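Local coordinates for protein indole-3-acetic acid-amido synthetase GH3.15 (Arabidopsis thaliana, PDB 6E1Q) that conjugates glutamine, and possibly cysteine, to the auxin precursor indole-3-butyric acid in an ATP-dependent reaction, and also accepts the herbicide 2,4-DB, at residues Asp19-Val24 with Phe415-Pro420; Asn23-Gln28 with Asp381-Lys386; Tyr356-Glu361 with Glu392-Thr397. All blocks are in the same frame, centred on the assembly; numbering follows the deposited sequence.

Contact 1. Residues Asp19-Val24 with Phe415-Pro420; sequences DLTTNV and FYNNAP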
loop_
_atom_site.group_PDB
_atom_site.type_symbol
_atom_site.label_atom_id
_atom_site.label_comp_id
_atom_site.label_asym_id
_atom_site.label_seq_id
_atom_site.Cartn_x
_atom_site.Cartn_y
_atom_site.Cartn_z
ATOM N N ASP A 19 2.509 7.272 27.170
ATOM C CA ASP A 19 1.270 6.939 27.875
ATOM C C ASP A 19 0.421 5.953 27.083
ATOM O O ASP A 19 -0.042 4.941 27.626
ATOM C CB ASP A 19 0.449 8.203 28.153
ATOM C CG ASP A 19 1.165 9.187 29.056
ATOM O OD1 ASP A 19 2.231 8.839 29.612
ATOM O OD2 ASP A 19 0.662 10.326 29.187
ATOM N N LEU A 20 0.196 6.248 25.791
ATOM C CA LEU A 20 -0.703 5.442 24.967
ATOM C C LEU A 20 -0.220 4.007 24.819
ATOM O O LEU A 20 -1.040 3.096 24.708
ATOM C CB LEU A 20 -0.862 6.064 23.580
ATOM C CG LEU A 20 -1.642 7.379 23.521
ATOM C CD1 LEU A 20 -1.582 7.990 22.111
ATOM C CD2 LEU A 20 -3.083 7.178 23.944
ATOM N N THR A 21 1.091 3.781 24.791
ATOM C CA THR A 21 1.629 2.432 24.641
ATOM C C THR A 21 1.940 1.769 25.979
ATOM O O THR A 21 2.426 0.632 25.999
ATOM C CB THR A 21 2.877 2.472 23.763
ATOM O OG1 THR A 21 3.807 3.424 24.297
ATOM C CG2 THR A 21 2.494 2.892 22.340
ATOM N N THR A 22 1.668 2.448 27.095
ATOM C CA THR A 22 1.882 1.885 28.425
ATOM C C THR A 22 0.580 1.412 29.064
ATOM O O THR A 22 0.518 0.312 29.609
ATOM C CB THR A 22 2.578 2.919 29.328
ATOM O OG1 THR A 22 3.868 3.219 28.777
ATOM C CG2 THR A 22 2.738 2.406 30.791
ATOM N N ASN A 23 -0.473 2.214 28.978
ATOM C CA ASN A 23 -1.758 1.880 29.592
ATOM C C ASN A 23 -2.679 1.168 28.611
ATOM O O ASN A 23 -3.847 1.523 28.439
ATOM C CB ASN A 23 -2.398 3.145 30.137
ATOM C CG ASN A 23 -1.471 3.880 31.059
ATOM O OD1 ASN A 23 -0.957 3.293 32.002
ATOM N ND2 ASN A 23 -1.231 5.158 30.788
ATOM N N VAL A 24 -2.146 0.120 27.986
ATOM C CA VAL A 24 -2.822 -0.482 26.841
ATOM C C VAL A 24 -4.113 -1.171 27.278
ATOM O O VAL A 24 -5.174 -0.962 26.684
ATOM C CB VAL A 24 -1.858 -1.441 26.117
ATOM C CG1 VAL A 24 -2.493 -2.009 24.842
ATOM C CG2 VAL A 24 -0.530 -0.711 25.794
ATOM N N PHE A 415 7.137 -6.083 22.053
ATOM C CA PHE A 415 6.358 -5.091 22.781
ATOM C C PHE A 415 7.105 -3.764 22.805
ATOM O O PHE A 415 8.299 -3.729 23.121
ATOM C CB PHE A 415 6.103 -5.553 24.214
ATOM C CG PHE A 415 5.356 -6.856 24.316
ATOM C CD1 PHE A 415 3.993 -6.909 24.061
ATOM C CD2 PHE A 415 6.013 -8.021 24.682
ATOM C CE1 PHE A 415 3.295 -8.101 24.167
ATOM C CE2 PHE A 415 5.322 -9.217 24.798
ATOM C CZ PHE A 415 3.961 -9.252 24.541
ATOM N N TYR A 416 6.408 -2.682 22.447
ATOM C CA TYR A 416 6.871 -1.319 22.694
ATOM C C TYR A 416 6.156 -0.859 23.954
ATOM O O TYR A 416 4.933 -0.680 23.943
ATOM C CB TYR A 416 6.575 -0.391 21.508
ATOM C CG TYR A 416 7.157 0.995 21.698
ATOM C CD1 TYR A 416 8.456 1.289 21.297
ATOM C CD2 TYR A 416 6.422 2.004 22.328
ATOM C CE1 TYR A 416 9.005 2.554 21.498
ATOM C CE2 TYR A 416 6.958 3.273 22.530
ATOM C CZ TYR A 416 8.247 3.539 22.116
ATOM O OH TYR A 416 8.791 4.783 22.326
ATOM N N ASN A 417 6.909 -0.699 25.047
ATOM C CA ASN A 417 6.313 -0.645 26.381
ATOM C C ASN A 417 5.359 -1.829 26.571
ATOM O O ASN A 417 5.800 -2.981 26.527
ATOM C CB ASN A 417 5.621 0.699 26.600
ATOM C CG ASN A 417 6.602 1.854 26.578
ATOM O OD1 ASN A 417 7.683 1.765 27.152
ATOM N ND2 ASN A 417 6.248 2.931 25.879
ATOM N N ASN A 418 4.062 -1.588 26.768
ATOM C CA ASN A 418 3.096 -2.679 26.854
ATOM C C ASN A 418 2.307 -2.902 25.570
ATOM O O ASN A 418 1.384 -3.716 25.558
ATOM C CB ASN A 418 2.123 -2.466 28.014
ATOM C CG ASN A 418 2.811 -2.517 29.365
ATOM O OD1 ASN A 418 3.699 -3.336 29.583
ATOM N ND2 ASN A 418 2.391 -1.659 30.281
ATOM N N ALA A 419 2.619 -2.186 24.498
ATOM C CA ALA A 419 1.855 -2.334 23.273
ATOM C C ALA A 419 2.548 -3.322 22.342
ATOM O O ALA A 419 3.697 -3.075 21.938
ATOM C CB ALA A 419 1.692 -0.975 22.589
ATOM N N PRO A 420 1.902 -4.421 21.958
ATOM C CA PRO A 420 2.503 -5.338 20.979
ATOM C C PRO A 420 2.796 -4.669 19.643
ATOM O O PRO A 420 2.028 -3.832 19.151
ATOM C CB PRO A 420 1.434 -6.425 20.809
ATOM C CG PRO A 420 0.548 -6.306 22.001
ATOM C CD PRO A 420 0.572 -4.872 22.409
#
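Thr21 and Thr22, in the last turn of helix 10-22, receive the tip of the beta hairpin that joins strands 404-416 and 419-427, in a polar helix-to-hairpin contact between the N-terminal GH3 region and the central domain. The hairpin reverses through a type II' turn from Tyr416 to Ala419, and the two asparagines at its corners both give their amide N-H groups to this helical turn. Asn418 contributes twice. Its backbone N bonds to Thr21 O at 2.9 Å, and its ND2 reaches Thr22 O at 2.8 Å, nearly straight (173°), on a lone pair and within the plane of its own amide. Asn417 ND2 donates to Thr21 OG1 at 3.0 Å, again in the amide plane. Thr21 holds this hydroxyl between its backbone N and carbonyl carbon (chi1 54°), at the edge of the Tyr416 ring, 3.6 Å from CD2; Leu17 O and Glu18 O share its one proton. Ala419 CB also packs on Thr21 CB at 3.8 Å and on Val24 CG2 at 3.9 Å. Glu18, one turn earlier in helix 10-22, accepts from Tyr416 OH and Asn417 ND2, while Thr349 of strand 348-350 packs against Thr21, Tyr416 and Ala419.

Contact 2. Residues Asn23-Gln28 with Asp381-Lys386; sequences NVKQIQ and DLVDVK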
loop_
_atom_site.group_PDB
_atom_site.type_symbol
_atom_site.label_atom_id
_atom_site.label_comp_id
_atom_site.label_asym_id
_atom_site.label_seq_id
_atom_site.Cartn_x
_atom_site.Cartn_y
_atom_site.Cartn_z
ATOM N N ASN A 23 -0.473 2.214 28.978
ATOM C CA ASN A 23 -1.758 1.880 29.592
ATOM C C ASN A 23 -2.679 1.168 28.611
ATOM O O ASN A 23 -3.847 1.523 28.439
ATOM C CB ASN A 23 -2.398 3.145 30.137
ATOM C CG ASN A 23 -1.471 3.880 31.059
ATOM O OD1 ASN A 23 -0.957 3.293 32.002
ATOM N ND2 ASN A 23 -1.231 5.158 30.788
ATOM N N VAL A 24 -2.146 0.120 27.986
ATOM C CA VAL A 24 -2.822 -0.482 26.841
ATOM C C VAL A 24 -4.113 -1.171 27.278
ATOM O O VAL A 24 -5.174 -0.962 26.684
ATOM C CB VAL A 24 -1.858 -1.441 26.117
ATOM C CG1 VAL A 24 -2.493 -2.009 24.842
ATOM C CG2 VAL A 24 -0.530 -0.711 25.794
ATOM N N LYS A 25 -4.050 -1.973 28.342
ATOM C CA LYS A 25 -5.226 -2.728 28.770
ATOM C C LYS A 25 -6.359 -1.787 29.172
ATOM O O LYS A 25 -7.511 -1.967 28.752
ATOM C CB LYS A 25 -4.830 -3.687 29.914
ATOM C CG LYS A 25 -5.961 -4.596 30.379
ATOM C CD LYS A 25 -5.847 -5.975 29.693
ATOM C CE LYS A 25 -7.107 -6.836 29.838
ATOM N NZ LYS A 25 -7.195 -7.901 28.791
ATOM N N GLN A 26 -6.030 -0.739 29.929
ATOM C CA GLN A 26 -7.039 0.220 30.363
ATOM C C GLN A 26 -7.627 0.987 29.182
ATOM O O GLN A 26 -8.838 1.221 29.126
ATOM C CB GLN A 26 -6.430 1.185 31.380
ATOM C CG GLN A 26 -5.641 0.497 32.507
ATOM C CD GLN A 26 -4.134 0.408 32.231
ATOM O OE1 GLN A 26 -3.672 -0.455 31.479
ATOM N NE2 GLN A 26 -3.367 1.304 32.845
ATOM N N ILE A 27 -6.787 1.397 28.229
ATOM C CA ILE A 27 -7.296 2.167 27.100
ATOM C C ILE A 27 -8.199 1.302 26.226
ATOM O O ILE A 27 -9.298 1.716 25.836
ATOM C CB ILE A 27 -6.138 2.779 26.292
ATOM C CG1 ILE A 27 -5.401 3.816 27.145
ATOM C CG2 ILE A 27 -6.690 3.426 25.029
ATOM C CD1 ILE A 27 -4.105 4.322 26.535
ATOM N N GLN A 28 -7.749 0.093 25.900
ATOM C CA GLN A 28 -8.597 -0.833 25.151
ATOM C C GLN A 28 -9.968 -1.002 25.801
ATOM O O GLN A 28 -11.003 -0.846 25.140
ATOM C CB GLN A 28 -7.894 -2.179 25.014
ATOM C CG GLN A 28 -6.850 -2.187 23.910
ATOM C CD GLN A 28 -7.468 -2.131 22.528
ATOM O OE1 GLN A 28 -7.899 -3.150 22.002
ATOM N NE2 GLN A 28 -7.508 -0.941 21.927
ATOM N N ASP A 381 -7.348 -10.959 22.940
ATOM C CA ASP A 381 -7.191 -9.521 23.109
ATOM C C ASP A 381 -5.792 -9.076 22.688
ATOM O O ASP A 381 -4.846 -9.865 22.647
ATOM C CB ASP A 381 -7.432 -9.124 24.568
ATOM C CG ASP A 381 -8.907 -8.967 24.901
ATOM O OD1 ASP A 381 -9.722 -8.795 23.968
ATOM O OD2 ASP A 381 -9.248 -9.003 26.104
ATOM N N LEU A 382 -5.674 -7.781 22.382
ATOM C CA LEU A 382 -4.391 -7.207 21.972
ATOM C C LEU A 382 -3.262 -7.564 22.938
ATOM O O LEU A 382 -2.177 -7.968 22.510
ATOM C CB LEU A 382 -4.528 -5.686 21.844
ATOM C CG LEU A 382 -3.273 -4.843 21.596
ATOM C CD1 LEU A 382 -2.698 -5.105 20.226
ATOM C CD2 LEU A 382 -3.639 -3.379 21.699
ATOM N N VAL A 383 -3.501 -7.442 24.249
ATOM C CA VAL A 383 -2.426 -7.688 25.216
ATOM C C VAL A 383 -2.115 -9.161 25.430
ATOM O O VAL A 383 -1.110 -9.482 26.080
ATOM C CB VAL A 383 -2.753 -7.086 26.594
ATOM C CG1 VAL A 383 -2.984 -5.586 26.473
ATOM C CG2 VAL A 383 -3.963 -7.782 27.200
ATOM N N ASP A 384 -2.948 -10.066 24.919
ATOM C CA ASP A 384 -2.780 -11.506 25.108
ATOM C C ASP A 384 -2.146 -12.195 23.912
ATOM O O ASP A 384 -2.055 -13.425 23.885
ATOM C CB ASP A 384 -4.124 -12.142 25.407
ATOM C CG ASP A 384 -4.689 -11.647 26.694
ATOM O OD1 ASP A 384 -3.873 -11.402 27.612
ATOM O OD2 ASP A 384 -5.921 -11.480 26.779
ATOM N N VAL A 385 -1.723 -11.426 22.917
ATOM C CA VAL A 385 -1.064 -11.984 21.751
ATOM C C VAL A 385 0.264 -12.672 22.143
ATOM O O VAL A 385 0.903 -12.313 23.139
ATOM C CB VAL A 385 -0.884 -10.797 20.784
ATOM C CG1 VAL A 385 0.571 -10.433 20.579
ATOM C CG2 VAL A 385 -1.698 -10.984 19.498
ATOM N N LYS A 386 0.674 -13.677 21.360
ATOM C CA LYS A 386 1.845 -14.510 21.651
ATOM C C LYS A 386 2.972 -14.201 20.675
ATOM O O LYS A 386 2.773 -14.276 19.458
ATOM C CB LYS A 386 1.517 -16.001 21.536
ATOM C CG LYS A 386 0.777 -16.617 22.686
ATOM C CD LYS A 386 1.278 -18.042 22.893
ATOM C CE LYS A 386 0.175 -19.057 22.696
ATOM N NZ LYS A 386 -0.418 -19.488 23.996
HETATM O O HOH W 1 -8.096 -5.985 23.115
#
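Val24 and Lys25, in the first turn of helix 24-38, face a short 3-10 turn, residues 382-384, just beyond strand 379-381. The backbones come nearest at Lys25 and Val383, whose CA atoms are 6.7 Å apart, and no backbone group of one bonds directly to the other. Instead the two are joined through side chains and a water. Val24 CG1, anti to its backbone N (chi1 -175°), meets Leu382 CD2 at 3.6 Å, the two side chains crossing at about a right angle; the Val24 and Val383 side chains slide past each other in opposite directions, CG1 to CG1 at 4.0 Å. Leu382 CD2 also touches Gln28 CG, so this one methyl bridges two residues a helical turn apart. Lys25 bends at chi2 (97°), and its chain then runs across Val383, with CD 3.6 Å from CG2. Its NZ forms a salt bridge of 3.6 Å with Asp381 OD2, a rather long one, and Asp384 OD2 lies farther off at 4.3 Å, where it would add to the negative field around the amine. The stronger ion pair of Asp381 is with Lys59, through OD1. Gln28 OE1 accepts a hydrogen bond from a water, which in turn accepts from Leu382 N at 3.1 Å; OE1 also accepts from Phe357 N, and NE2 donates to Pro352 O and Gly355 O, so both ends of this buried amide are engaged. An apolar patch bordered by an ion pair and a bridging water is thus how a helix of the N-terminal GH3 region packs on a connection of the central domain.

Contact 3. Residues Tyr356-Glu361 with Glu392-Thr397; sequences YFEFLE and EPVVTT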
loop_
_atom_site.group_PDB
_atom_site.type_symbol
_atom_site.label_atom_id
_atom_site.label_comp_id
_atom_site.label_asym_id
_atom_site.label_seq_id
_atom_site.Cartn_x
_atom_site.Cartn_y
_atom_site.Cartn_z
ATOM N N TYR A 356 -10.905 -0.913 19.124
ATOM C CA TYR A 356 -10.769 -2.114 19.945
ATOM C C TYR A 356 -10.295 -3.246 19.048
ATOM O O TYR A 356 -10.959 -3.578 18.059
ATOM C CB TYR A 356 -12.083 -2.494 20.634
ATOM C CG TYR A 356 -11.933 -3.655 21.606
ATOM C CD1 TYR A 356 -11.346 -3.470 22.853
ATOM C CD2 TYR A 356 -12.357 -4.938 21.267
ATOM C CE1 TYR A 356 -11.199 -4.521 23.739
ATOM C CE2 TYR A 356 -12.209 -6.004 22.149
ATOM C CZ TYR A 356 -11.632 -5.785 23.389
ATOM O OH TYR A 356 -11.476 -6.822 24.286
ATOM N N PHE A 357 -9.159 -3.840 19.402
ATOM C CA PHE A 357 -8.415 -4.722 18.509
ATOM C C PHE A 357 -8.360 -6.123 19.092
ATOM O O PHE A 357 -7.806 -6.327 20.177
ATOM C CB PHE A 357 -6.996 -4.199 18.284
ATOM C CG PHE A 357 -6.938 -2.820 17.692
ATOM C CD1 PHE A 357 -7.313 -2.604 16.377
ATOM C CD2 PHE A 357 -6.493 -1.748 18.437
ATOM C CE1 PHE A 357 -7.259 -1.338 15.829
ATOM C CE2 PHE A 357 -6.422 -0.497 17.896
ATOM C CZ PHE A 357 -6.818 -0.286 16.586
ATOM N N GLU A 358 -8.922 -7.084 18.373
ATOM C CA GLU A 358 -8.751 -8.494 18.687
ATOM C C GLU A 358 -7.938 -9.161 17.589
ATOM O O GLU A 358 -7.669 -8.580 16.533
ATOM C CB GLU A 358 -10.104 -9.189 18.856
ATOM C CG GLU A 358 -10.912 -8.659 20.035
ATOM C CD GLU A 358 -12.327 -9.195 20.035
ATOM O OE1 GLU A 358 -13.121 -8.773 19.165
ATOM O OE2 GLU A 358 -12.643 -10.039 20.901
ATOM N N PHE A 359 -7.531 -10.399 17.843
ATOM C CA PHE A 359 -6.627 -11.068 16.916
ATOM C C PHE A 359 -7.025 -12.524 16.789
ATOM O O PHE A 359 -7.103 -13.250 17.784
ATOM C CB PHE A 359 -5.172 -10.914 17.356
ATOM C CG PHE A 359 -4.705 -9.492 17.273
ATOM C CD1 PHE A 359 -4.918 -8.622 18.331
ATOM C CD2 PHE A 359 -4.159 -8.995 16.096
ATOM C CE1 PHE A 359 -4.549 -7.290 18.234
ATOM C CE2 PHE A 359 -3.778 -7.675 15.998
ATOM C CZ PHE A 359 -3.975 -6.823 17.076
ATOM N N LEU A 360 -7.277 -12.925 15.559
ATOM C CA LEU A 360 -7.633 -14.291 15.233
ATOM C C LEU A 360 -6.360 -15.056 14.884
ATOM O O LEU A 360 -5.633 -14.670 13.956
ATOM C CB LEU A 360 -8.630 -14.267 14.075
ATOM C CG LEU A 360 -9.156 -15.534 13.431
ATOM C CD1 LEU A 360 -9.586 -16.541 14.489
ATOM C CD2 LEU A 360 -10.321 -15.130 12.526
ATOM N N GLU A 361 -6.072 -16.117 15.645
ATOM C CA GLU A 361 -4.935 -16.976 15.331
ATOM C C GLU A 361 -5.095 -17.552 13.934
ATOM O O GLU A 361 -6.180 -17.990 13.553
ATOM C CB GLU A 361 -4.812 -18.119 16.342
ATOM C CG GLU A 361 -4.560 -17.702 17.777
ATOM C CD GLU A 361 -4.189 -18.887 18.662
ATOM O OE1 GLU A 361 -4.691 -20.001 18.409
ATOM O OE2 GLU A 361 -3.393 -18.706 19.608
ATOM N N GLU A 392 -4.695 -12.544 12.417
ATOM C CA GLU A 392 -5.468 -11.626 11.595
ATOM C C GLU A 392 -6.173 -10.623 12.496
ATOM O O GLU A 392 -6.908 -11.039 13.401
ATOM C CB GLU A 392 -6.485 -12.390 10.735
ATOM C CG GLU A 392 -7.429 -11.451 9.982
ATOM C CD GLU A 392 -8.467 -12.162 9.113
ATOM O OE1 GLU A 392 -8.672 -13.391 9.252
ATOM O OE2 GLU A 392 -9.086 -11.460 8.290
ATOM N N PRO A 393 -6.008 -9.315 12.309
ATOM C CA PRO A 393 -6.691 -8.367 13.200
ATOM C C PRO A 393 -8.201 -8.406 13.009
ATOM O O PRO A 393 -8.709 -8.619 11.905
ATOM C CB PRO A 393 -6.114 -7.004 12.796
ATOM C CG PRO A 393 -4.852 -7.329 12.033
ATOM C CD PRO A 393 -5.169 -8.626 11.319
ATOM N N VAL A 394 -8.907 -8.215 14.118
ATOM C CA VAL A 394 -10.357 -8.209 14.194
ATOM C C VAL A 394 -10.712 -6.914 14.916
ATOM O O VAL A 394 -10.465 -6.786 16.126
ATOM C CB VAL A 394 -10.887 -9.445 14.945
ATOM C CG1 VAL A 394 -12.382 -9.389 15.099
ATOM C CG2 VAL A 394 -10.476 -10.731 14.213
ATOM N N VAL A 395 -11.237 -5.934 14.178
ATOM C CA VAL A 395 -11.320 -4.566 14.674
ATOM C C VAL A 395 -12.764 -4.192 14.954
ATOM O O VAL A 395 -13.690 -4.568 14.225
ATOM C CB VAL A 395 -10.666 -3.553 13.709
ATOM C CG1 VAL A 395 -9.216 -3.953 13.414
ATOM C CG2 VAL A 395 -11.498 -3.404 12.400
ATOM N N THR A 396 -12.965 -3.397 15.975
ATOM C CA THR A 396 -14.231 -2.860 16.352
ATOM C C THR A 396 -13.951 -1.381 16.405
ATOM O O THR A 396 -13.097 -0.939 17.111
ATOM C CB THR A 396 -14.688 -3.378 17.680
ATOM O OG1 THR A 396 -15.078 -4.711 17.514
ATOM C CG2 THR A 396 -15.837 -2.646 18.134
ATOM N N THR A 397 -14.711 -0.628 15.652
ATOM C CA THR A 397 -14.479 0.777 15.439
ATOM C C THR A 397 -15.552 1.760 15.779
ATOM O O THR A 397 -16.584 1.416 16.192
ATOM C CB THR A 397 -14.133 1.033 13.955
ATOM O OG1 THR A 397 -15.308 1.044 13.189
ATOM C CG2 THR A 397 -13.305 -0.029 13.405
HETATM O O HOH W 2 -12.811 -6.340 17.801
#
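Strands 356-361 and 392-396 pair as antiparallel neighbours in the central GH3 domain, with six backbone hydrogen bonds forming the ladder between them. Tyr356 with Thr396, Glu358 with Val394 and Leu360 with Glu392 are the hydrogen-bonded pairs, each exchanging two bonds; Phe357 with Val395 and Phe359 with Pro393 are the non-hydrogen-bonded pairs between them. The middle pair is close, both Glu358 N to Val394 O and Val394 N to Glu358 O measuring 2.7 Å, but the second donor stands 44° out of the carbonyl plane. The N-to-C directions of the two segments differ by 148°, short of strictly antiparallel. CA-H...O contacts supplement the ladder, as from Pro393 CA to Glu358 O at 3.5 Å.

Apolar contacts follow the two faces of the pair. On the face of Phe357 and Phe359, Val395 CG1 lies in the plane of the Phe357 ring, at its edge, 3.8 Å from CD1, while Phe359 CE2 meets Pro393 CB at 4.0 Å. On the other face Leu360 CB rests against Val394 CG2 at 4.0 Å, and the Leu360 and Glu392 side chains lie side by side, pointing the same way.

Polar groups gather on that second face. Glu358 is extended beyond CG, its CD anti to CA (chi2 170°). A water lies 2.8 Å from Glu358 OE1, 2.9 Å from Val394 O and close to Thr396 OG1, which is also hydrogen-bonded to Arg403 N. Buried carboxylates are met by cations: Glu358 OE2 by Lys59 and Arg403, Glu392 OE1 by Arg405.

Strand 379-381 bonds to the far edge of 356-361, and strand 404-416 to that of 390-396. Helices 24-38 and 55-61 cover the face of Tyr356, Glu358 and Thr396, whereas Phe359 stacks on Phe422 of strand 419-427.

Overall arrangement
Contacts 1 and 2 share Asn23 and Val24, with centres 8 Å apart: the last turn of helix 10-22 and Val24 meet the hairpin, and helix 24-38, again through Val24, meets the turn after strand 379-381. Pro420 CG packs on Leu382 O at 3.2 Å. Contact 3, centred 11 Å from contact 2, is joined to it through Gln28 OE1 to Phe357 N and, weakly, Asp381 OD1 to Tyr356 OH. Contacts 1 and 3, 17 Å apart between centres, do not touch, though strands 404-416 and 390-396 are neighbours. Contact 3 comes nearest the ATP-binding residues, its Pro393 side chain about 4 Å from those of Tyr326 and Asp408; that of Phe357 is about 11 Å from a bound (2,4-dichlorophenoxy)acetic acid.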